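Putative iron-regulated protein A (Parabacteroides distasonis ATCC 8503, PDB 4ECG) binds calcium ions and is a putative metalloendopeptidase of the imelysin-like (peptidase M75) family, probably with a role linked to iron. Local coordinates at residues A[25-29]-A[30-34]; A[342-345]-A[346-350]. All coordinates share one frame; numbering follows the deposited sequence.

Contact 1: residues A[25-29]-A[30-34]; sequences AKPTE and DQMSA
Gln-31 lays its side chain back across Thr-28, with CD 3.3 Å from Thr-28 OG1. The two residues form a capping box at the start of helix 29-68. Thr-28 is the N-cap. Its OG1 accepts a bond from Gln-31 N at 3.2 Å, and this bond is clearly bent, with an angle of 142° at the hydrogen. In return, Thr-28 N donates to Gln-31 OE1 at 3.0 Å. This second bond is straighter, at 165°, but the donor sits well above the carbonyl plane of the amide. Thr-28 OG1 lies between its own N and carbonyl carbon (chi1 58°), a rotation that turns the hydroxyl toward the backbone N-H of Gln-31. The Gln-31 chain is extended beyond CG, which carries OE1 back to the N-cap residue and to 3.3 Å from Pro-27 CA. With an alanine here, Thr-28 N would probably lose its acceptor, and the residues before the helix would be freer to move. Helical bonding follows at once, as Met-32 N donates to Thr-28 O and Ser-33 N to Glu-29 O. Ser-33 OG bonds to His-215. Met-32, present as selenomethionine, is the buried residue here. It packs against Val-225, Tyr-226 and Phe-379, while Pro-27 rests on Leu-318 and Ile-322. The Met-32 side chain bends at its last torsion, bringing CE over one face of the Thr-28 carbonyl group. Its CG lies 4.2 Å from Pro-27 CG, and its CE stands 3.2 Å from Thr-28 O.

Contact 2: residues A[342-345]-A[346-350]; sequences NAIG and YPFRN
The ring of Phe-348 meets Ile-344 obliquely: CD1 lies 4.0 Å from Ile-344 CG2. The second ring, Tyr-346, has Pro-347 CB over the centre of one face, 4.0 Å above the plane. The peptide between Tyr-346 and Pro-347 is cis, and this turns the chain sharply in the loop after helix 324-343. Ile-344 holds CG2 anti to its backbone N and Phe-348 does the same with CG (chi1 -170°); these torsions help bring CG2 and CD1 together. Leu-285 touches both side chains, Ala-361 packs on Ile-344, and Ile-358, Ile-251 and Val-255 add to the wall round Phe-348. Tyr-346 is exposed, and its side chain leads away from Gly-345. The backbone beyond the cis-proline tightens into a 3-10 turn, where Asn-350 N donates to Pro-347 O at 3.1 Å. From the 3-10 segment, Arg-349 reaches out to a salt bridge with Asp-158. No hydrogen bond joins 342-345 to 346-350, so the bend probably depends on the cis-proline and on apolar packing, with Asp-354 OD2 accepting from Gly-345 N.

Contact 1 is a surface contact far from the centre of the chain, whereas contact 2 is largely buried and lies closer in. They do not touch: their centres are about 41 Å apart and their nearest atoms about 28 Å. Contact 1 belongs to the entry into helix 29-68 and contact 2 to the exit from helix 324-343, so they hold different elements. Their chemistry differs accordingly. Residues 25-34 are tied by hydrogen bonds that serve the first turn of a helix, with one buried side chain, Met-32, packed against helix 225-233. Residues 342-350 turn by a cis peptide and pack through apolar groups among helices 239-259, 284-300 and 355-377.

Contact 1: residues A[25-29]-A[30-34]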
loop_
_atom_site.group_PDB
_atom_site.type_symbol
_atom_site.label_atom_id
_atom_site.label_comp_id
_atom_site.label_asym_id
_atom_site.label_seq_id
_atom_site.Cartn_x
_atom_site.Cartn_y
_atom_site.Cartn_z
ATOM N N ALA A 25 10.628 13.445 29.988
ATOM C CA ALA A 25 11.313 14.027 28.824
ATOM C C ALA A 25 10.252 14.267 27.745
ATOM O O ALA A 25 9.446 13.397 27.480
ATOM C CB ALA A 25 12.398 13.096 28.298
ATOM N N LYS A 26 10.221 15.466 27.181
ATOM C CA LYS A 26 9.422 15.759 26.021
ATOM C C LYS A 26 10.331 16.237 24.900
ATOM O O LYS A 26 11.214 17.027 25.121
ATOM C CB LYS A 26 8.354 16.800 26.351
ATOM C CG LYS A 26 7.444 16.368 27.498
ATOM C CD LYS A 26 6.019 16.914 27.387
ATOM C CE LYS A 26 5.424 17.216 28.769
ATOM N NZ LYS A 26 3.938 17.327 28.734
ATOM N N PRO A 27 10.116 15.747 23.677
ATOM C CA PRO A 27 11.004 16.166 22.603
ATOM C C PRO A 27 10.845 17.640 22.224
ATOM O O PRO A 27 9.761 18.195 22.318
ATOM C CB PRO A 27 10.598 15.261 21.439
ATOM C CG PRO A 27 9.199 14.843 21.714
ATOM C CD PRO A 27 9.046 14.846 23.203
ATOM N N THR A 28 11.944 18.239 21.793
ATOM C CA THR A 28 11.977 19.617 21.375
ATOM C C THR A 28 11.468 19.665 19.953
ATOM O O THR A 28 11.303 18.614 19.268
ATOM C CB THR A 28 13.418 20.192 21.415
ATOM O OG1 THR A 28 14.265 19.403 20.582
ATOM C CG2 THR A 28 13.982 20.159 22.800
ATOM N N GLU A 29 11.229 20.893 19.501
ATOM C CA GLU A 29 10.795 21.115 18.132
ATOM C C GLU A 29 11.862 20.741 17.122
ATOM O O GLU A 29 11.519 20.107 16.124
ATOM C CB GLU A 29 10.277 22.537 17.920
ATOM C CG GLU A 29 8.923 22.698 18.603
ATOM C CD GLU A 29 8.231 23.996 18.297
ATOM O OE1 GLU A 29 8.209 24.371 17.114
ATOM O OE2 GLU A 29 7.700 24.608 19.245
ATOM N N ASP A 30 13.125 21.094 17.395
ATOM C CA ASP A 30 14.231 20.732 16.509
ATOM C C ASP A 30 14.310 19.202 16.410
ATOM O O ASP A 30 14.607 18.650 15.318
ATOM C CB ASP A 30 15.590 21.335 16.926
ATOM C CG ASP A 30 15.683 22.890 16.697
ATOM O OD1 ASP A 30 14.996 23.447 15.811
ATOM O OD2 ASP A 30 16.469 23.567 17.399
ATOM N N GLN A 31 13.988 18.511 17.508
ATOM C CA GLN A 31 14.075 17.027 17.517
ATOM C C GLN A 31 12.991 16.409 16.648
ATOM O O GLN A 31 13.235 15.510 15.869
ATOM C CB GLN A 31 13.959 16.457 18.938
ATOM C CG GLN A 31 15.287 16.234 19.640
ATOM C CD GLN A 31 15.216 16.280 21.167
ATOM O OE1 GLN A 31 14.151 16.278 21.764
ATOM N NE2 GLN A 31 16.374 16.320 21.793
HETATM N N MSE A 32 11.775 16.905 16.825
HETATM C CA MSE A 32 10.627 16.469 16.052
HETATM C C MSE A 32 10.798 16.803 14.570
HETATM O O MSE A 32 10.415 16.013 13.720
HETATM C CB MSE A 32 9.350 17.130 16.590
HETATM C CG MSE A 32 8.740 16.419 17.809
HETATM SE SE MSE A 32 7.229 17.357 18.521
HETATM C CE MSE A 32 8.084 18.938 19.166
ATOM N N SER A 33 11.372 17.973 14.277
ATOM C CA SER A 33 11.613 18.387 12.883
ATOM C C SER A 33 12.603 17.422 12.167
ATOM O O SER A 33 12.448 17.094 10.977
ATOM C CB SER A 33 12.118 19.830 12.874
ATOM O OG SER A 33 12.136 20.348 11.567
ATOM N N ALA A 34 13.591 16.940 12.913
ATOM C CA ALA A 34 14.594 15.982 12.363
ATOM C C ALA A 34 13.957 14.604 12.079
ATOM O O ALA A 34 14.342 13.920 11.140
ATOM C CB ALA A 34 15.817 15.852 13.289
#

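Contact 2: residues A[342-345]-A[346-350]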
loop_
_atom_site.group_PDB
_atom_site.type_symbol
_atom_site.label_atom_id
_atom_site.label_comp_id
_atom_site.label_asym_id
_atom_site.label_seq_id
_atom_site.Cartn_x
_atom_site.Cartn_y
_atom_site.Cartn_z
ATOM N N ASN A 342 2.552 -13.508 8.158
ATOM C CA ASN A 342 3.357 -14.553 7.502
ATOM C C ASN A 342 2.959 -16.006 7.859
ATOM O O ASN A 342 3.206 -16.913 7.093
ATOM C CB ASN A 342 4.866 -14.387 7.797
ATOM C CG ASN A 342 5.502 -13.168 7.134
ATOM O OD1 ASN A 342 4.970 -12.605 6.199
ATOM N ND2 ASN A 342 6.657 -12.750 7.658
ATOM N N ALA A 343 2.367 -16.222 9.023
ATOM C CA ALA A 343 1.989 -17.558 9.461
ATOM C C ALA A 343 0.668 -18.006 8.811
ATOM O O ALA A 343 0.349 -19.213 8.837
ATOM C CB ALA A 343 1.897 -17.633 11.006
ATOM N N ILE A 344 -0.112 -17.065 8.267
ATOM C CA ILE A 344 -1.358 -17.437 7.529
ATOM C C ILE A 344 -1.001 -18.305 6.342
ATOM O O ILE A 344 -0.001 -18.074 5.644
ATOM C CB ILE A 344 -2.233 -16.243 7.040
ATOM C CG1 ILE A 344 -2.729 -15.421 8.251
ATOM C CG2 ILE A 344 -3.440 -16.745 6.241
ATOM C CD1 ILE A 344 -3.187 -14.025 7.949
ATOM N N GLY A 345 -1.851 -19.299 6.112
ATOM C CA GLY A 345 -1.627 -20.257 5.057
ATOM C C GLY A 345 -1.645 -19.625 3.681
ATOM O O GLY A 345 -2.516 -18.870 3.365
ATOM N N TYR A 346 -0.686 -20.008 2.849
ATOM C CA TYR A 346 -0.492 -19.454 1.525
ATOM C C TYR A 346 -1.001 -20.392 0.472
ATOM O O TYR A 346 -0.787 -21.612 0.558
ATOM C CB TYR A 346 1.010 -19.225 1.276
ATOM C CG TYR A 346 1.360 -18.868 -0.164
ATOM C CD1 TYR A 346 1.367 -17.552 -0.589
ATOM C CD2 TYR A 346 1.669 -19.862 -1.097
ATOM C CE1 TYR A 346 1.707 -17.238 -1.906
ATOM C CE2 TYR A 346 2.000 -19.551 -2.410
ATOM C CZ TYR A 346 2.015 -18.245 -2.798
ATOM O OH TYR A 346 2.355 -17.932 -4.053
ATOM N N PRO A 347 -1.646 -19.845 -0.561
ATOM C CA PRO A 347 -2.010 -18.449 -0.716
ATOM C C PRO A 347 -3.259 -18.184 0.118
ATOM O O PRO A 347 -3.983 -19.124 0.408
ATOM C CB PRO A 347 -2.337 -18.372 -2.191
ATOM C CG PRO A 347 -3.009 -19.693 -2.474
ATOM C CD PRO A 347 -2.267 -20.685 -1.601
ATOM N N PHE A 348 -3.532 -16.925 0.459
ATOM C CA PHE A 348 -4.730 -16.527 1.293
ATOM C C PHE A 348 -6.016 -16.943 0.632
ATOM O O PHE A 348 -6.942 -17.379 1.287
ATOM C CB PHE A 348 -4.761 -15.020 1.420
ATOM C CG PHE A 348 -5.759 -14.464 2.421
ATOM C CD1 PHE A 348 -5.995 -15.083 3.646
ATOM C CD2 PHE A 348 -6.390 -13.263 2.158
ATOM C CE1 PHE A 348 -6.854 -14.519 4.558
ATOM C CE2 PHE A 348 -7.257 -12.685 3.062
ATOM C CZ PHE A 348 -7.486 -13.314 4.265
ATOM N N ARG A 349 -6.098 -16.808 -0.678
ATOM C CA ARG A 349 -7.337 -17.272 -1.345
ATOM C C ARG A 349 -7.733 -18.712 -1.167
ATOM O O ARG A 349 -8.886 -19.024 -1.459
ATOM C CB ARG A 349 -7.393 -16.893 -2.837
ATOM C CG ARG A 349 -6.324 -17.497 -3.712
ATOM C CD ARG A 349 -6.647 -18.875 -4.167
ATOM N NE ARG A 349 -7.410 -18.904 -5.382
ATOM C CZ ARG A 349 -8.642 -19.390 -5.507
ATOM N NH1 ARG A 349 -9.339 -19.823 -4.467
ATOM N NH2 ARG A 349 -9.170 -19.461 -6.716
ATOM N N ASN A 350 -6.812 -19.592 -0.758
ATOM C CA ASN A 350 -7.161 -20.980 -0.453
ATOM C C ASN A 350 -7.169 -21.295 1.004
ATOM O O ASN A 350 -7.319 -22.436 1.392
ATOM C CB ASN A 350 -6.203 -21.949 -1.176
ATOM C CG ASN A 350 -6.487 -22.046 -2.650
ATOM O OD1 ASN A 350 -7.617 -21.877 -3.082
ATOM N ND2 ASN A 350 -5.468 -22.294 -3.433
#